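Local structure of separin (Saccharomyces cerevisiae, 5U1T) at residues A[1180-1188]-A[1363-1371]. The protein is a caspase-like cysteine protease that cleaves the SCC1 subunit of cohesin at the onset of anaphase, driving chromosome segregation. Sequence-based numbering, arbitrary orientation.
Sequences FPEATKKLL and SSSCHLFPW
F1369 pushes its ring from the loop into a hollow on helix 1180-1188, bordered by F1180, A1183, T1184 and L1187. The floor is A1183, whose CB lies 3.6 Å from F1369 CZ. L1187 closes one side, laying CD2 over a face of the F1369 ring, 4.1 Å from the centroid and offset toward the rim. T1184 sits at the ring edge; its OG1 approaches F1369 CE2 at 3.5 Å while donating to F1180 O (2.9 Å), which also accepts T1184 N from the opposite face of its carbonyl plane. The F1180 ring forms another wall, its plane inclined 52° to that of F1369. With CG anti to the backbone N (chi1 -171°), F1180 reaches out from the helix; its CZ edge faces S1365 O, while C1366 SG makes an oblique sulfur-aromatic contact, 3.8 Å from F1180 CZ. The second bump is L1368: its CD1 fits among T1184 CG2, L1187 CD2 and L1188, closest to L1187 CD2 at 3.6 Å. A type I turn from C1366 to F1369 carries both bumps, and W1371 NE1 donates a hydrogen bond to C1366 O, tying the turn to the residues that follow it. No hydrogen bond crosses the interface. This buried apolar contact packs the start of helix 1180-1198 against the loop joining parallel strands 1353-1362 and 1382-1385; F1139 of strand 1132-1139 stacks on F1180, while helix 1209-1237 touches A1183, L1187 and, through I1233, F1369.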
loop_
_atom_site.group_PDB
_atom_site.type_symbol
_atom_site.label_atom_id
_atom_site.label_comp_id
_atom_site.label_asym_id
_atom_site.label_seq_id
_atom_site.Cartn_x
_atom_site.Cartn_y
_atom_site.Cartn_z
ATOM N N PHE A 1180 36.012 11.722 -27.619
ATOM C CA PHE A 1180 34.754 12.427 -27.534
ATOM C C PHE A 1180 34.379 12.761 -26.086
ATOM O O PHE A 1180 33.888 13.864 -25.825
ATOM C CB PHE A 1180 33.635 11.626 -28.190
ATOM C CG PHE A 1180 32.350 12.399 -28.335
ATOM C CD1 PHE A 1180 32.153 13.248 -29.420
ATOM C CD2 PHE A 1180 31.342 12.289 -27.385
ATOM C CE1 PHE A 1180 30.970 13.964 -29.558
ATOM C CE2 PHE A 1180 30.160 12.997 -27.517
ATOM C CZ PHE A 1180 29.973 13.842 -28.604
ATOM N N PRO A 1181 34.593 11.822 -25.139
ATOM C CA PRO A 1181 34.212 12.235 -23.779
ATOM C C PRO A 1181 35.160 13.259 -23.176
ATOM O O PRO A 1181 34.706 14.017 -22.328
ATOM C CB PRO A 1181 34.245 10.919 -22.983
ATOM C CG PRO A 1181 34.063 9.857 -24.019
ATOM C CD PRO A 1181 34.816 10.363 -25.210
ATOM N N GLU A 1182 36.420 13.294 -23.606
ATOM C CA GLU A 1182 37.354 14.312 -23.130
ATOM C C GLU A 1182 37.101 15.691 -23.721
ATOM O O GLU A 1182 37.175 16.704 -23.017
ATOM C CB GLU A 1182 38.772 13.901 -23.431
ATOM C CG GLU A 1182 39.194 12.794 -22.549
ATOM C CD GLU A 1182 40.574 12.291 -22.877
ATOM O OE1 GLU A 1182 40.971 12.347 -24.087
ATOM O OE2 GLU A 1182 41.257 11.850 -21.906
ATOM N N ALA A 1183 36.816 15.728 -25.016
ATOM C CA ALA A 1183 36.411 16.965 -25.658
ATOM C C ALA A 1183 35.156 17.519 -24.990
ATOM O O ALA A 1183 35.036 18.729 -24.771
ATOM C CB ALA A 1183 36.174 16.738 -27.140
ATOM N N THR A 1184 34.221 16.629 -24.664
ATOM C CA THR A 1184 32.995 17.035 -23.990
ATOM C C THR A 1184 33.316 17.645 -22.611
ATOM O O THR A 1184 32.776 18.684 -22.246
ATOM C CB THR A 1184 32.020 15.851 -23.862
ATOM O OG1 THR A 1184 31.593 15.453 -25.165
ATOM C CG2 THR A 1184 30.802 16.254 -23.111
ATOM N N LYS A 1185 34.213 17.018 -21.860
ATOM C CA LYS A 1185 34.677 17.594 -20.606
ATOM C C LYS A 1185 35.340 18.955 -20.757
ATOM O O LYS A 1185 34.978 19.894 -20.065
ATOM C CB LYS A 1185 35.657 16.658 -19.916
ATOM C CG LYS A 1185 35.063 15.896 -18.774
ATOM C CD LYS A 1185 36.141 15.510 -17.773
ATOM C CE LYS A 1185 36.791 16.743 -17.149
ATOM N NZ LYS A 1185 37.644 16.391 -15.950
ATOM N N LYS A 1186 36.329 19.052 -21.634
ATOM C CA LYS A 1186 37.103 20.281 -21.778
ATOM C C LYS A 1186 36.207 21.472 -22.130
ATOM O O LYS A 1186 36.390 22.588 -21.613
ATOM C CB LYS A 1186 38.182 20.102 -22.836
ATOM C CG LYS A 1186 39.503 19.547 -22.329
ATOM C CD LYS A 1186 40.468 19.326 -23.508
ATOM C CE LYS A 1186 41.905 19.074 -23.052
ATOM N NZ LYS A 1186 41.956 18.181 -21.845
ATOM N N LEU A 1187 35.228 21.203 -22.992
ATOM C CA LEU A 1187 34.278 22.198 -23.475
ATOM C C LEU A 1187 33.307 22.672 -22.401
ATOM O O LEU A 1187 33.099 23.880 -22.224
ATOM C CB LEU A 1187 33.488 21.628 -24.654
ATOM C CG LEU A 1187 32.425 22.540 -25.252
ATOM C CD1 LEU A 1187 33.070 23.707 -25.974
ATOM C CD2 LEU A 1187 31.523 21.757 -26.165
ATOM N N LEU A 1188 32.694 21.711 -21.715
ATOM C CA LEU A 1188 31.772 21.983 -20.622
ATOM C C LEU A 1188 32.455 22.829 -19.554
ATOM O O LEU A 1188 31.873 23.785 -19.032
ATOM C CB LEU A 1188 31.247 20.679 -20.018
ATOM C CG LEU A 1188 30.081 20.013 -20.752
ATOM C CD1 LEU A 1188 29.692 18.703 -20.094
ATOM C CD2 LEU A 1188 28.894 20.947 -20.831
ATOM N N SER A 1363 22.696 14.642 -33.118
ATOM C CA SER A 1363 22.192 13.865 -31.989
ATOM C C SER A 1363 22.316 14.691 -30.717
ATOM O O SER A 1363 23.177 15.565 -30.631
ATOM C CB SER A 1363 22.955 12.549 -31.845
ATOM O OG SER A 1363 24.235 12.760 -31.263
ATOM N N SER A 1364 21.461 14.420 -29.737
ATOM C CA SER A 1364 21.495 15.162 -28.482
ATOM C C SER A 1364 22.889 15.112 -27.830
ATOM O O SER A 1364 23.337 16.095 -27.233
ATOM C CB SER A 1364 20.409 14.639 -27.508
ATOM O OG SER A 1364 20.652 13.315 -27.033
ATOM N N SER A 1365 23.592 13.990 -27.964
ATOM C CA SER A 1365 24.912 13.894 -27.363
ATOM C C SER A 1365 25.906 14.838 -28.038
ATOM O O SER A 1365 26.891 15.243 -27.414
ATOM C CB SER A 1365 25.439 12.466 -27.415
ATOM O OG SER A 1365 25.792 12.101 -28.730
ATOM N N CYS A 1366 25.645 15.205 -29.293
ATOM C CA CYS A 1366 26.572 16.056 -30.030
ATOM C C CYS A 1366 26.128 17.514 -30.136
ATOM O O CYS A 1366 26.847 18.345 -30.674
ATOM C CB CYS A 1366 26.788 15.500 -31.440
ATOM S SG CYS A 1366 27.593 13.884 -31.518
ATOM N N HIS A 1367 24.946 17.823 -29.622
ATOM C CA HIS A 1367 24.393 19.161 -29.729
ATOM C C HIS A 1367 25.284 20.291 -29.200
ATOM O O HIS A 1367 25.373 21.355 -29.818
ATOM C CB HIS A 1367 23.071 19.220 -29.005
ATOM C CG HIS A 1367 22.658 20.606 -28.643
ATOM N ND1 HIS A 1367 21.867 21.381 -29.461
ATOM C CD2 HIS A 1367 22.935 21.365 -27.556
ATOM C CE1 HIS A 1367 21.661 22.553 -28.887
ATOM N NE2 HIS A 1367 22.300 22.569 -27.732
ATOM N N LEU A 1368 25.927 20.076 -28.058
ATOM C CA LEU A 1368 26.705 21.139 -27.420
ATOM C C LEU A 1368 27.851 21.649 -28.268
ATOM O O LEU A 1368 28.217 22.811 -28.151
ATOM C CB LEU A 1368 27.263 20.687 -26.066
ATOM C CG LEU A 1368 28.305 19.560 -25.973
ATOM C CD1 LEU A 1368 29.075 19.620 -24.639
ATOM C CD2 LEU A 1368 27.657 18.187 -26.161
ATOM N N PHE A 1369 28.440 20.800 -29.106
ATOM C CA PHE A 1369 29.583 21.231 -29.920
ATOM C C PHE A 1369 29.150 22.217 -31.000
ATOM O O PHE A 1369 28.174 21.991 -31.708
ATOM C CB PHE A 1369 30.297 20.031 -30.558
ATOM C CG PHE A 1369 31.154 19.256 -29.600
ATOM C CD1 PHE A 1369 32.416 19.716 -29.243
ATOM C CD2 PHE A 1369 30.695 18.055 -29.041
ATOM C CE1 PHE A 1369 33.221 18.992 -28.343
ATOM C CE2 PHE A 1369 31.492 17.327 -28.134
ATOM C CZ PHE A 1369 32.757 17.802 -27.791
ATOM N N PRO A 1370 29.880 23.326 -31.119
ATOM C CA PRO A 1370 29.612 24.307 -32.172
ATOM C C PRO A 1370 30.184 23.839 -33.509
ATOM O O PRO A 1370 31.138 24.430 -34.012
ATOM C CB PRO A 1370 30.325 25.559 -31.666
ATOM C CG PRO A 1370 31.464 25.023 -30.856
ATOM C CD PRO A 1370 30.983 23.739 -30.237
ATOM N N TRP A 1371 29.600 22.782 -34.068
ATOM C CA TRP A 1371 30.112 22.160 -35.282
ATOM C C TRP A 1371 30.295 23.175 -36.402
ATOM O O TRP A 1371 31.300 23.159 -37.119
ATOM C CB TRP A 1371 29.185 21.035 -35.753
ATOM C CG TRP A 1371 29.071 19.921 -34.779
ATOM C CD1 TRP A 1371 27.981 19.609 -34.022
ATOM C CD2 TRP A 1371 30.087 18.975 -34.428
ATOM N NE1 TRP A 1371 28.253 18.534 -33.236
ATOM C CE2 TRP A 1371 29.537 18.122 -33.460
ATOM C CE3 TRP A 1371 31.406 18.756 -34.849
ATOM C CZ2 TRP A 1371 30.258 17.063 -32.897
ATOM C CZ3 TRP A 1371 32.124 17.699 -34.284
ATOM C CH2 TRP A 1371 31.547 16.876 -33.322
#